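Local coordinates for protein glutathione transferase lambda1 (Populus trichocarpa, PDB 4PQH) that binds glutathione and, as a Lambda-class glutathione transferase with a thiol-transferase character, probably helps detoxify electrophilic compounds in this plant, at residues V9-L14 with I32-P37; I44-K49 with I55-I60; S130-S135 with A141-A146; F123-S128 with I173-F178. All blocks are in the same frame, centred on the assembly; numbering follows the deposited sequence. Where two conformers were deposited one is given.

Contact 1 (V9-L14 with I32-P37); sequences VLPPVL and ISYTCP. With GSH (glutathione), chain C.
Tyr34 stands in the type I beta turn, Ser33 to Cys36, that links strand 28-32 to helix 37-48 of the thioredoxin-like domain, and its ring reaches across to segment 9-14. The phenol donates to the carbonyl of Pro11, Tyr34 OH lying 2.7 Å from Pro11 O. The bond falls on a lone pair of Pro11 O, in the carbonyl plane, with a C=O...donor angle of 137°, and the acceptor in turn lies in the ring plane. A chi1 of -82°, placing CG opposite the carbonyl carbon, sends the ring toward segment 9-14. Around the hydroxyl, Tyr34 OH meets Pro11 CD at 3.3 Å and Leu10 CB at 3.4 Å, while Val13 CG2 comes in at the ring edge, 3.7 Å from Tyr34 CD2. Pro59 of strand 55-59 touches both Pro11 and Tyr34. A phenylalanine here would probably leave Pro11 O without its donor and tie segment 9-14 to the turn by packing alone. At the other end of the turn, Cys36 occupies the helix N-cap, with Cys36 SG 3.3 Å from glutathione SG2. A cysteine at the start of the first helix, facing the thiol of glutathione, is characteristic of the cysteine-type glutathione transferases, Lambda class included.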
loop_
_atom_site.group_PDB
_atom_site.type_symbol
_atom_site.label_atom_id
_atom_site.label_comp_id
_atom_site.label_asym_id
_atom_site.label_seq_id
_atom_site.Cartn_x
_atom_site.Cartn_y
_atom_site.Cartn_z
ATOM N N VAL A 9 19.234 -1.851 -5.514
ATOM C CA VAL A 9 19.587 -2.870 -4.537
ATOM C C VAL A 9 18.731 -2.683 -3.293
ATOM O O VAL A 9 18.779 -1.627 -2.658
ATOM C CB VAL A 9 21.070 -2.770 -4.130
ATOM C CG1 VAL A 9 21.384 -3.771 -3.030
ATOM C CG2 VAL A 9 21.973 -2.991 -5.334
ATOM N N LEU A 10 17.936 -3.696 -2.959
ATOM C CA LEU A 10 17.146 -3.680 -1.731
ATOM C C LEU A 10 18.057 -3.991 -0.548
ATOM O O LEU A 10 18.788 -4.977 -0.574
ATOM C CB LEU A 10 15.994 -4.686 -1.816
ATOM C CG LEU A 10 14.952 -4.398 -2.909
ATOM C CD1 LEU A 10 13.799 -5.390 -2.836
ATOM C CD2 LEU A 10 14.438 -2.964 -2.826
ATOM N N PRO A 11 18.030 -3.137 0.487
ATOM C CA PRO A 11 18.983 -3.260 1.596
ATOM C C PRO A 11 18.639 -4.394 2.569
ATOM O O PRO A 11 17.528 -4.923 2.540
ATOM C CB PRO A 11 18.878 -1.897 2.289
ATOM C CG PRO A 11 17.504 -1.437 1.998
ATOM C CD PRO A 11 17.185 -1.935 0.614
ATOM N N PRO A 12 19.597 -4.776 3.425
ATOM C CA PRO A 12 19.323 -5.877 4.354
ATOM C C PRO A 12 18.307 -5.525 5.434
ATOM O O PRO A 12 18.191 -4.370 5.840
ATOM C CB PRO A 12 20.689 -6.135 5.010
ATOM C CG PRO A 12 21.687 -5.525 4.091
ATOM C CD PRO A 12 21.003 -4.343 3.487
ATOM N N VAL A 13 17.593 -6.542 5.907
ATOM C CA VAL A 13 16.653 -6.388 7.010
ATOM C C VAL A 13 17.380 -6.127 8.341
ATOM O O VAL A 13 18.312 -6.849 8.700
ATOM C CB VAL A 13 15.761 -7.640 7.128
ATOM C CG1 VAL A 13 14.724 -7.457 8.224
ATOM C CG2 VAL A 13 15.092 -7.935 5.789
ATOM N N LEU A 14 16.958 -5.088 9.062
ATOM C CA LEU A 14 17.569 -4.740 10.343
ATOM C C LEU A 14 16.845 -5.420 11.502
ATOM O O LEU A 14 15.614 -5.448 11.557
ATOM C CB LEU A 14 17.595 -3.220 10.537
ATOM C CG LEU A 14 18.343 -2.452 9.443
ATOM C CD1 LEU A 14 18.336 -0.953 9.706
ATOM C CD2 LEU A 14 19.762 -2.970 9.302
ATOM N N ILE A 32 10.028 0.216 6.786
ATOM C CA ILE A 32 9.084 -0.783 6.326
ATOM C C ILE A 32 9.401 -2.154 6.900
ATOM O O ILE A 32 10.440 -2.372 7.524
ATOM C CB ILE A 32 9.102 -0.927 4.775
ATOM C CG1 ILE A 32 10.428 -1.533 4.304
ATOM C CG2 ILE A 32 8.855 0.405 4.080
ATOM C CD1 ILE A 32 10.431 -1.917 2.828
ATOM N N SER A 33 8.471 -3.071 6.685
ATOM C CA SER A 33 8.751 -4.493 6.724
ATOM C C SER A 33 8.496 -4.952 5.302
ATOM O O SER A 33 7.528 -4.509 4.683
ATOM C CB SER A 33 7.806 -5.207 7.689
ATOM O OG SER A 33 7.780 -6.600 7.437
ATOM N N TYR A 34 9.362 -5.812 4.772
ATOM C CA TYR A 34 9.239 -6.247 3.378
ATOM C C TYR A 34 7.914 -6.949 3.060
ATOM O O TYR A 34 7.505 -7.008 1.898
ATOM C CB TYR A 34 10.416 -7.141 2.973
ATOM C CG TYR A 34 11.674 -6.397 2.565
ATOM C CD1 TYR A 34 11.637 -5.380 1.616
ATOM C CD2 TYR A 34 12.901 -6.714 3.132
ATOM C CE1 TYR A 34 12.788 -4.710 1.244
ATOM C CE2 TYR A 34 14.055 -6.046 2.769
ATOM C CZ TYR A 34 13.993 -5.045 1.823
ATOM O OH TYR A 34 15.145 -4.386 1.465
ATOM N N THR A 35 7.243 -7.477 4.081
ATOM C CA THR A 35 5.995 -8.202 3.861
ATOM C C THR A 35 4.744 -7.502 4.393
ATOM O O THR A 35 3.650 -8.057 4.319
ATOM C CB THR A 35 6.054 -9.607 4.475
ATOM O OG1 THR A 35 6.358 -9.496 5.871
ATOM C CG2 THR A 35 7.116 -10.446 3.782
ATOM N N CYS A 36 4.894 -6.291 4.923
ATOM C CA CYS A 36 3.744 -5.565 5.459
ATOM C C CYS A 36 2.958 -4.868 4.351
ATOM O O CYS A 36 3.512 -4.029 3.640
ATOM C CB CYS A 36 4.201 -4.528 6.497
ATOM S SG CYS A 36 2.863 -3.470 7.131
ATOM N N PRO A 37 1.658 -5.186 4.211
ATOM C CA PRO A 37 0.905 -4.529 3.127
ATOM C C PRO A 37 0.704 -3.020 3.327
ATOM O O PRO A 37 0.639 -2.280 2.344
ATOM C CB PRO A 37 -0.450 -5.252 3.142
ATOM C CG PRO A 37 -0.587 -5.771 4.561
ATOM C CD PRO A 37 0.817 -6.101 5.010
HETATM N N1 GSH C . -2.952 1.877 10.491
HETATM C CA1 GSH C . -1.557 1.570 10.236
HETATM C C1 GSH C . -1.251 2.048 8.847
HETATM O O11 GSH C . -2.191 2.180 8.033
HETATM O O12 GSH C . -0.083 2.330 8.520
HETATM C CB1 GSH C . -1.308 0.065 10.361
HETATM C CG1 GSH C . 0.175 -0.301 10.371
HETATM C CD1 GSH C . 0.345 -1.744 10.794
HETATM O OE1 GSH C . -0.749 -2.423 11.366
HETATM N N2 GSH C . 1.531 -2.330 10.618
HETATM C CA2 GSH C . 1.768 -3.623 11.251
HETATM C C2 GSH C . 2.805 -3.527 12.325
HETATM O O2 GSH C . 3.821 -2.564 12.241
HETATM C CB2 GSH C . 2.243 -4.666 10.252
HETATM S SG2 GSH C . 0.952 -5.284 9.141
HETATM N N3 GSH C . 2.734 -4.384 13.340
HETATM C CA3 GSH C . 3.770 -4.369 14.355
HETATM C C3 GSH C . 3.196 -4.179 15.736
HETATM O O31 GSH C . 3.935 -4.262 16.742
HETATM O O32 GSH C . 1.982 -3.925 15.894
#

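Contact 2 (I44-K49 with I55-I60); sequences ITRNCK and IKLVPI
Arg46 on helix 37-48 meets Ile55 and Leu57 on strand 55-59 in a small, buried contact, part polar and part apolar. Two guanidinium nitrogens approach a single carbonyl oxygen side-on: Arg46 NE is 2.8 Å from Ile55 O, with an N-H...acceptor angle of 155°, and Arg46 NH2 follows at 3.1 Å from the same Ile55 O. The oxygen sits in the guanidinium plane for both bonds, although the NE donor is tilted out of the carbonyl plane. Over one face of the guanidinium lies the isobutyl group of Leu57, its CG 3.7 Å from Arg46 CZ and above the centre of the group. The aliphatic part of Arg46 runs alongside Ile55, with Arg46 CD 4.0 Å from Ile55 CG2. This approach follows from a side chain extended from CG to NE, started by CG anti to the backbone N (chi1 162°). Arg46 NH2 also forms a salt bridge with Glu8, and a weak bond joins Arg46 NH1 to Asn47 OD1. A leucine in its place would probably leave Ile55 O without both of its arginine donors and Glu8 without its positive mate. Away from the arginine the segments diverge: Ile44 and Ile60 have side chains 10 Å or more from the opposite segment, and exposed Lys56 starts away from the helix. The contact closes the second half of the beta-alpha-beta unit of the thioredoxin-like domain, where Ile55 and Leu57 also pack on Leu30 of strand 28-32, while Thr45 turns to helices 92-102 and 170-190.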
loop_
_atom_site.group_PDB
_atom_site.type_symbol
_atom_site.label_atom_id
_atom_site.label_comp_id
_atom_site.label_asym_id
_atom_site.label_seq_id
_atom_site.Cartn_x
_atom_site.Cartn_y
_atom_site.Cartn_z
ATOM N N ILE A 44 5.180 1.407 -2.835
ATOM C CA ILE A 44 4.655 1.554 -4.197
ATOM C C ILE A 44 4.597 3.025 -4.584
ATOM O O ILE A 44 4.965 3.392 -5.704
ATOM C CB ILE A 44 3.244 0.941 -4.353
ATOM C CG1 ILE A 44 3.269 -0.571 -4.133
ATOM C CG2 ILE A 44 2.704 1.255 -5.750
ATOM C CD1 ILE A 44 1.907 -1.135 -3.776
ATOM N N THR A 45 4.140 3.878 -3.677
ATOM C CA THR A 45 4.045 5.312 -3.963
ATOM C C THR A 45 5.407 5.904 -4.304
ATOM O O THR A 45 5.565 6.597 -5.311
ATOM C CB THR A 45 3.378 6.069 -2.807
ATOM O OG1 THR A 45 2.072 5.521 -2.594
ATOM C CG2 THR A 45 3.230 7.552 -3.155
ATOM N N ARG A 46 6.401 5.601 -3.484
ATOM C CA ARG A 46 7.787 5.963 -3.746
ATOM C C ARG A 46 8.232 5.553 -5.144
ATOM O O ARG A 46 8.734 6.376 -5.912
ATOM C CB ARG A 46 8.684 5.316 -2.686
ATOM C CG ARG A 46 10.175 5.222 -3.018
ATOM C CD ARG A 46 10.831 4.276 -2.004
ATOM N NE ARG A 46 12.289 4.180 -2.058
ATOM C CZ ARG A 46 12.954 3.200 -2.672
ATOM N NH1 ARG A 46 12.297 2.258 -3.337
ATOM N NH2 ARG A 46 14.279 3.170 -2.634
ATOM N N ASN A 47 8.013 4.291 -5.500
ATOM C CA ASN A 47 8.477 3.802 -6.788
ATOM C C ASN A 47 7.736 4.439 -7.948
ATOM O O ASN A 47 8.346 4.788 -8.956
ATOM C CB ASN A 47 8.314 2.294 -6.883
ATOM C CG ASN A 47 9.273 1.536 -5.983
ATOM O OD1 ASN A 47 10.040 2.122 -5.214
ATOM N ND2 ASN A 47 9.232 0.218 -6.082
ATOM N N CYS A 48 6.423 4.586 -7.809
ATOM C CA CYS A 48 5.612 5.143 -8.893
ATOM C C CYS A 48 5.987 6.583 -9.187
ATOM O O CYS A 48 5.789 7.070 -10.303
ATOM C CB CYS A 48 4.129 5.058 -8.552
ATOM S SG CYS A 48 3.458 3.399 -8.625
ATOM N N LYS A 49 6.543 7.272 -8.201
ATOM C CA LYS A 49 6.961 8.650 -8.392
ATOM C C LYS A 49 8.438 8.771 -8.760
ATOM O O LYS A 49 8.946 9.877 -8.924
ATOM C CB LYS A 49 6.626 9.477 -7.148
ATOM C CG LYS A 49 5.136 9.635 -6.932
ATOM C CD LYS A 49 4.816 10.487 -5.709
ATOM C CE LYS A 49 4.990 11.966 -6.014
ATOM N NZ LYS A 49 3.892 12.478 -6.890
ATOM N N ILE A 55 14.285 8.471 -1.460
ATOM C CA ILE A 55 13.746 7.862 -0.250
ATOM C C ILE A 55 14.428 6.530 0.009
ATOM O O ILE A 55 14.284 5.584 -0.763
ATOM C CB ILE A 55 12.221 7.671 -0.367
ATOM C CG1 ILE A 55 11.537 9.033 -0.576
ATOM C CG2 ILE A 55 11.681 6.927 0.850
ATOM C CD1 ILE A 55 10.059 8.949 -0.874
ATOM N N LYS A 56 15.186 6.468 1.099
ATOM C CA LYS A 56 15.912 5.255 1.438
ATOM C C LYS A 56 15.012 4.275 2.181
ATOM O O LYS A 56 14.320 4.655 3.129
ATOM C CB LYS A 56 17.133 5.590 2.291
ATOM C CG LYS A 56 17.959 4.376 2.693
ATOM C CD LYS A 56 19.098 4.777 3.613
ATOM C CE LYS A 56 20.434 4.268 3.097
ATOM N NZ LYS A 56 21.577 4.777 3.907
ATOM N N LEU A 57 15.010 3.021 1.736
ATOM C CA LEU A 57 14.277 1.968 2.431
ATOM C C LEU A 57 15.038 1.512 3.670
ATOM O O LEU A 57 16.236 1.245 3.604
ATOM C CB LEU A 57 14.053 0.770 1.513
ATOM C CG LEU A 57 13.201 0.990 0.264
ATOM C CD1 LEU A 57 13.034 -0.332 -0.458
ATOM C CD2 LEU A 57 11.850 1.581 0.623
ATOM N N VAL A 58 14.340 1.441 4.796
ATOM C CA VAL A 58 14.897 0.849 6.008
ATOM C C VAL A 58 13.982 -0.282 6.466
ATOM O O VAL A 58 13.000 -0.053 7.179
ATOM C CB VAL A 58 15.073 1.876 7.145
ATOM C CG1 VAL A 58 15.726 1.217 8.360
ATOM C CG2 VAL A 58 15.915 3.047 6.680
ATOM N N PRO A 59 14.281 -1.509 6.024
ATOM C CA PRO A 59 13.447 -2.653 6.397
ATOM C C PRO A 59 13.830 -3.210 7.757
ATOM O O PRO A 59 15.015 -3.373 8.060
ATOM C CB PRO A 59 13.734 -3.669 5.294
ATOM C CG PRO A 59 15.115 -3.335 4.826
ATOM C CD PRO A 59 15.330 -1.867 5.052
ATOM N N ILE A 60 12.818 -3.486 8.571
ATOM C CA ILE A 60 13.044 -4.088 9.873
ATOM C C ILE A 60 12.279 -5.400 9.971
ATOM O O ILE A 60 11.332 -5.647 9.220
ATOM C CB ILE A 60 12.666 -3.129 11.034
ATOM C CG1 ILE A 60 11.159 -2.857 11.061
ATOM C CG2 ILE A 60 13.462 -1.825 10.945
ATOM C CD1 ILE A 60 10.715 -2.022 12.253
#

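Contact 3 (S130-S135 with A141-A146); sequences SKANNS and ADEAGA
Segments 130-135 and 141-146 pass with their backbones almost touching, Asn133 CA lying 4.7 Å from Ala144 CA and Ala132 CA 4.9 Å from Glu143 CA. Small side chains permit this closeness. The methyl of Ala132 packs against Glu143, just before helix 144-154, its CB 3.8 Å from Glu143 CB, and the methyl of Ala144 rests against the amide of Asn133, with Ala144 CB 3.7 Å from Asn133 OD1. That amide is held by its other end, since Asn133 ND2 bonds to Phe129 O one turn back, whereas OD1 is buried with no polar partner in the model. Both segments belong to the all-helical C-terminal domain of the glutathione transferase fold, where the chain leaves helix 113-137, makes an inverse gamma turn centred on Asp142, and enters helix 144-154. In this connection Thr136, just past the first segment, ties the two ends together, its OG1 hydrogen-bonded to both Ala132 O and Ala144 N. Ser135 lies beside it with OG anti to the backbone N (chi1 178°), a torsion that turns the hydroxyl to the returning chain. Ser135 OG is 3.1 Å from Ala141 O, but this bond is doubtful because its proton has another acceptor within range and the serine was modelled in two conformers. Glu143, its chain extended beyond CG, runs alongside the last turns of helix 113-137. The carboxylate oxygen Glu143 OE1 comes to 3.6 Å from Ala132 CA and 3.5 Å from Ser135 CB, packing rather than bonding.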
loop_
_atom_site.group_PDB
_atom_site.type_symbol
_atom_site.label_atom_id
_atom_site.label_comp_id
_atom_site.label_asym_id
_atom_site.label_seq_id
_atom_site.Cartn_x
_atom_site.Cartn_y
_atom_site.Cartn_z
ATOM N N SER A 130 -10.881 -4.760 4.291
ATOM C CA SER A 130 -10.030 -5.677 5.046
ATOM C C SER A 130 -10.830 -6.525 6.030
ATOM O O SER A 130 -10.631 -7.741 6.132
ATOM C CB SER A 130 -8.944 -4.901 5.796
ATOM O OG SER A 130 -7.812 -4.698 4.975
ATOM N N LYS A 131 -11.748 -5.882 6.739
ATOM C CA LYS A 131 -12.549 -6.582 7.737
ATOM C C LYS A 131 -13.384 -7.690 7.095
ATOM O O LYS A 131 -13.437 -8.800 7.603
ATOM C CB LYS A 131 -13.428 -5.591 8.497
ATOM C CG LYS A 131 -14.208 -6.198 9.634
ATOM C CD LYS A 131 -14.716 -5.126 10.575
ATOM C CE LYS A 131 -15.578 -5.744 11.644
ATOM N NZ LYS A 131 -15.861 -4.825 12.790
ATOM N N ALA A 132 -13.986 -7.398 5.947
ATOM C CA ALA A 132 -14.795 -8.377 5.229
ATOM C C ALA A 132 -13.969 -9.595 4.814
ATOM O O ALA A 132 -14.402 -10.751 4.962
ATOM C CB ALA A 132 -15.423 -7.740 4.006
ATOM N N ASN A 133 -12.773 -9.342 4.297
ATOM C CA ASN A 133 -11.913 -10.439 3.885
ATOM C C ASN A 133 -11.415 -11.255 5.064
ATOM O O ASN A 133 -11.458 -12.483 5.039
ATOM C CB ASN A 133 -10.769 -9.913 3.026
ATOM C CG ASN A 133 -11.190 -9.707 1.598
ATOM O OD1 ASN A 133 -11.136 -10.630 0.797
ATOM N ND2 ASN A 133 -11.657 -8.507 1.280
ATOM N N ASN A 134 -10.961 -10.571 6.102
ATOM C CA ASN A 134 -10.520 -11.254 7.308
ATOM C C ASN A 134 -11.621 -12.070 7.977
ATOM O O ASN A 134 -11.364 -13.174 8.457
ATOM C CB ASN A 134 -9.859 -10.267 8.262
ATOM C CG ASN A 134 -8.488 -9.854 7.783
ATOM O OD1 ASN A 134 -7.696 -10.694 7.351
ATOM N ND2 ASN A 134 -8.206 -8.563 7.829
ATOM N N SER A 135 -12.840 -11.534 7.981
ATOM C CA SER A 135 -14.004 -12.261 8.485
ATOM C C SER A 135 -14.166 -13.574 7.734
ATOM O O SER A 135 -14.486 -14.602 8.321
ATOM C CB SER A 135 -15.269 -11.416 8.325
ATOM O OG SER A 135 -16.421 -12.118 8.764
ATOM N N ALA A 141 -17.939 -14.921 8.894
ATOM C CA ALA A 141 -19.002 -14.620 7.944
ATOM C C ALA A 141 -18.382 -14.536 6.566
ATOM O O ALA A 141 -17.268 -14.039 6.417
ATOM C CB ALA A 141 -19.685 -13.302 8.292
ATOM N N ASP A 142 -19.097 -15.028 5.562
ATOM C CA ASP A 142 -18.592 -14.993 4.196
ATOM C C ASP A 142 -18.877 -13.637 3.565
ATOM O O ASP A 142 -19.838 -13.481 2.813
ATOM C CB ASP A 142 -19.207 -16.118 3.359
ATOM C CG ASP A 142 -18.688 -17.487 3.752
ATOM O OD1 ASP A 142 -17.489 -17.759 3.518
ATOM O OD2 ASP A 142 -19.478 -18.292 4.288
ATOM N N GLU A 143 -18.036 -12.661 3.882
ATOM C CA GLU A 143 -18.265 -11.278 3.466
ATOM C C GLU A 143 -17.378 -10.835 2.310
ATOM O O GLU A 143 -17.563 -9.745 1.773
ATOM C CB GLU A 143 -18.073 -10.337 4.660
ATOM C CG GLU A 143 -19.092 -10.567 5.761
ATOM C CD GLU A 143 -18.849 -9.737 7.006
ATOM O OE1 GLU A 143 -17.736 -9.205 7.178
ATOM O OE2 GLU A 143 -19.783 -9.633 7.833
ATOM N N ALA A 144 -16.421 -11.671 1.922
ATOM C CA ALA A 144 -15.469 -11.288 0.881
ATOM C C ALA A 144 -16.143 -11.018 -0.465
ATOM O O ALA A 144 -15.785 -10.067 -1.163
ATOM C CB ALA A 144 -14.378 -12.330 0.745
ATOM N N GLY A 145 -17.115 -11.846 -0.832
ATOM C CA GLY A 145 -17.840 -11.651 -2.078
ATOM C C GLY A 145 -18.501 -10.288 -2.156
ATOM O O GLY A 145 -18.369 -9.585 -3.161
ATOM N N ALA A 146 -19.195 -9.902 -1.092
ATOM C CA ALA A 146 -19.849 -8.600 -1.032
ATOM C C ALA A 146 -18.831 -7.473 -1.139
ATOM O O ALA A 146 -19.089 -6.453 -1.775
ATOM C CB ALA A 146 -20.639 -8.471 0.253
#

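Contact 4 (F123-S128 with I173-F178); sequences FSYTGS and IAYAPF
Phe123 O is gripped twice from within its own helix, by the hydroxyl of Thr126, with Thr126 OG1 2.8 Å from Phe123 O, and by the backbone Thr126 N at 3.2 Å from Phe123 O. The helix is kinked just beyond, where the N atoms of Gly127 and Ser128 have no bond to the preceding turn. This segment packs against 173-178 in the helical C-terminal domain of the glutathione transferase fold; the two segment axes run nearly parallel, at 17°, and approach to 10.6 Å. Tyr175 reaches across between the helices. Its hydroxyl bonds to Leu122 O, just before segment 123-128, and also lies in the plane of the Tyr125 ring, at its edge, with Tyr175 OH 3.5 Å from Tyr125 CD2. The two tyrosine side chains cross at about a right angle. Thr126 holds OG1 in the crowded position between backbone N and carbonyl carbon (chi1 58°), which puts the bond to Phe123 O within range and leaves the methyl, anti to the carbonyl carbon, directed at Tyr175. That methyl, Thr126 CG2, lies 3.5 Å from Tyr175 CZ. Tyr125 also stacks on Tyr150 of helix 144-154, and Leu93 of helix 92-102 touches Phe123, Thr126 and Ala174. At the start of the interface, the Phe123 ring presents its edge to a methyl, with Phe123 CE1 4.0 Å from Ala174 CB.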
loop_
_atom_site.group_PDB
_atom_site.type_symbol
_atom_site.label_atom_id
_atom_site.label_comp_id
_atom_site.label_asym_id
_atom_site.label_seq_id
_atom_site.Cartn_x
_atom_site.Cartn_y
_atom_site.Cartn_z
ATOM N N PHE A 123 -11.211 5.440 -0.012
ATOM C CA PHE A 123 -10.284 5.399 1.118
ATOM C C PHE A 123 -11.007 4.999 2.403
ATOM O O PHE A 123 -10.494 4.202 3.190
ATOM C CB PHE A 123 -9.601 6.749 1.322
ATOM C CG PHE A 123 -8.563 7.073 0.287
ATOM C CD1 PHE A 123 -7.656 6.117 -0.138
ATOM C CD2 PHE A 123 -8.487 8.351 -0.245
ATOM C CE1 PHE A 123 -6.696 6.423 -1.096
ATOM C CE2 PHE A 123 -7.531 8.665 -1.202
ATOM C CZ PHE A 123 -6.636 7.697 -1.626
ATOM N N SER A 124 -12.200 5.551 2.599
ATOM C CA SER A 124 -12.995 5.273 3.797
ATOM C C SER A 124 -13.409 3.813 3.835
ATOM O O SER A 124 -13.610 3.247 4.905
ATOM C CB SER A 124 -14.241 6.154 3.818
ATOM O OG SER A 124 -13.918 7.505 4.108
ATOM N N TYR A 125 -13.544 3.209 2.663
ATOM C CA TYR A 125 -13.977 1.816 2.569
ATOM C C TYR A 125 -12.872 0.798 2.867
ATOM O O TYR A 125 -13.160 -0.385 3.075
ATOM C CB TYR A 125 -14.588 1.551 1.182
ATOM C CG TYR A 125 -15.218 0.187 1.043
ATOM C CD1 TYR A 125 -16.432 -0.106 1.655
ATOM C CD2 TYR A 125 -14.595 -0.814 0.313
ATOM C CE1 TYR A 125 -17.009 -1.354 1.532
ATOM C CE2 TYR A 125 -15.166 -2.068 0.187
ATOM C CZ TYR A 125 -16.375 -2.331 0.798
ATOM O OH TYR A 125 -16.948 -3.581 0.681
ATOM N N THR A 126 -11.616 1.236 2.909
ATOM C CA THR A 126 -10.500 0.290 3.063
ATOM C C THR A 126 -10.590 -0.578 4.316
ATOM O O THR A 126 -10.286 -1.764 4.257
ATOM C CB THR A 126 -9.106 0.971 3.020
ATOM O OG1 THR A 126 -9.016 1.966 4.045
ATOM C CG2 THR A 126 -8.837 1.592 1.643
ATOM N N GLY A 127 -10.993 0.011 5.440
ATOM C CA GLY A 127 -11.159 -0.750 6.671
ATOM C C GLY A 127 -12.190 -1.854 6.531
ATOM O O GLY A 127 -11.948 -2.998 6.935
ATOM N N SER A 128 -13.346 -1.511 5.970
ATOM C CA SER A 128 -14.423 -2.475 5.755
ATOM C C SER A 128 -13.978 -3.569 4.810
ATOM O O SER A 128 -14.327 -4.732 4.984
ATOM C CB SER A 128 -15.663 -1.784 5.180
ATOM O OG SER A 128 -16.093 -0.719 6.011
ATOM N N ILE A 173 -3.188 2.266 -5.534
ATOM C CA ILE A 173 -2.055 1.938 -4.683
ATOM C C ILE A 173 -2.489 1.481 -3.273
ATOM O O ILE A 173 -1.927 0.541 -2.706
ATOM C CB ILE A 173 -1.100 3.126 -4.603
ATOM C CG1 ILE A 173 -0.495 3.379 -5.989
ATOM C CG2 ILE A 173 -0.009 2.875 -3.583
ATOM C CD1 ILE A 173 0.332 4.652 -6.078
ATOM N N ALA A 174 -3.504 2.134 -2.723
ATOM C CA ALA A 174 -3.997 1.779 -1.397
ATOM C C ALA A 174 -4.515 0.337 -1.364
ATOM O O ALA A 174 -4.291 -0.396 -0.398
ATOM C CB ALA A 174 -5.081 2.744 -0.973
ATOM N N TYR A 175 -5.210 -0.071 -2.416
ATOM C CA TYR A 175 -5.811 -1.402 -2.469
ATOM C C TYR A 175 -4.885 -2.514 -2.949
ATOM O O TYR A 175 -5.078 -3.669 -2.578
ATOM C CB TYR A 175 -7.090 -1.382 -3.311
ATOM C CG TYR A 175 -8.278 -0.828 -2.569
ATOM C CD1 TYR A 175 -9.079 -1.666 -1.818
ATOM C CD2 TYR A 175 -8.581 0.536 -2.583
ATOM C CE1 TYR A 175 -10.151 -1.184 -1.120
ATOM C CE2 TYR A 175 -9.660 1.032 -1.883
ATOM C CZ TYR A 175 -10.445 0.163 -1.150
ATOM O OH TYR A 175 -11.529 0.619 -0.436
ATOM N N ALA A 176 -3.897 -2.181 -3.782
ATOM C CA ALA A 176 -3.043 -3.203 -4.388
ATOM C C ALA A 176 -2.422 -4.225 -3.415
ATOM O O ALA A 176 -2.497 -5.417 -3.674
ATOM C CB ALA A 176 -1.981 -2.586 -5.317
ATOM N N PRO A 177 -1.834 -3.777 -2.286
ATOM C CA PRO A 177 -1.235 -4.786 -1.390
ATOM C C PRO A 177 -2.249 -5.736 -0.762
ATOM O O PRO A 177 -1.932 -6.890 -0.478
ATOM C CB PRO A 177 -0.597 -3.929 -0.292
ATOM C CG PRO A 177 -0.294 -2.617 -0.991
ATOM C CD PRO A 177 -1.533 -2.414 -1.818
ATOM N N PHE A 178 -3.466 -5.258 -0.565
ATOM C CA PHE A 178 -4.493 -6.080 0.040
ATOM C C PHE A 178 -5.139 -7.041 -0.944
ATOM O O PHE A 178 -5.314 -8.221 -0.630
ATOM C CB PHE A 178 -5.468 -5.191 0.796
ATOM C CG PHE A 178 -4.819 -4.527 1.969
ATOM C CD1 PHE A 178 -4.697 -5.206 3.174
ATOM C CD2 PHE A 178 -4.242 -3.276 1.845
ATOM C CE1 PHE A 178 -4.055 -4.632 4.236
ATOM C CE2 PHE A 178 -3.592 -2.698 2.915
ATOM C CZ PHE A 178 -3.509 -3.379 4.122
#

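Overall arrangement
Contacts 1 and 2 belong to the thioredoxin-like domain and contacts 3 and 4 to the helical one. Contact 1 is a surface contact of loops and contact 2 a buried helix-strand one; they share their surroundings at strand 55-59, where Leu14 N probably bonds to Pro59 O. In both, one long side chain donates to a backbone carbonyl. Contacts 3 and 4 both use helix 113-137: contact 4 is buried and largely aromatic, while contact 3, partly buried and about 13 Å away between centres, relies on small residues. The domains meet where Ile44 packs on Ile173 and Pro37 on Pro177, joining contacts 2 and 1 to contact 4.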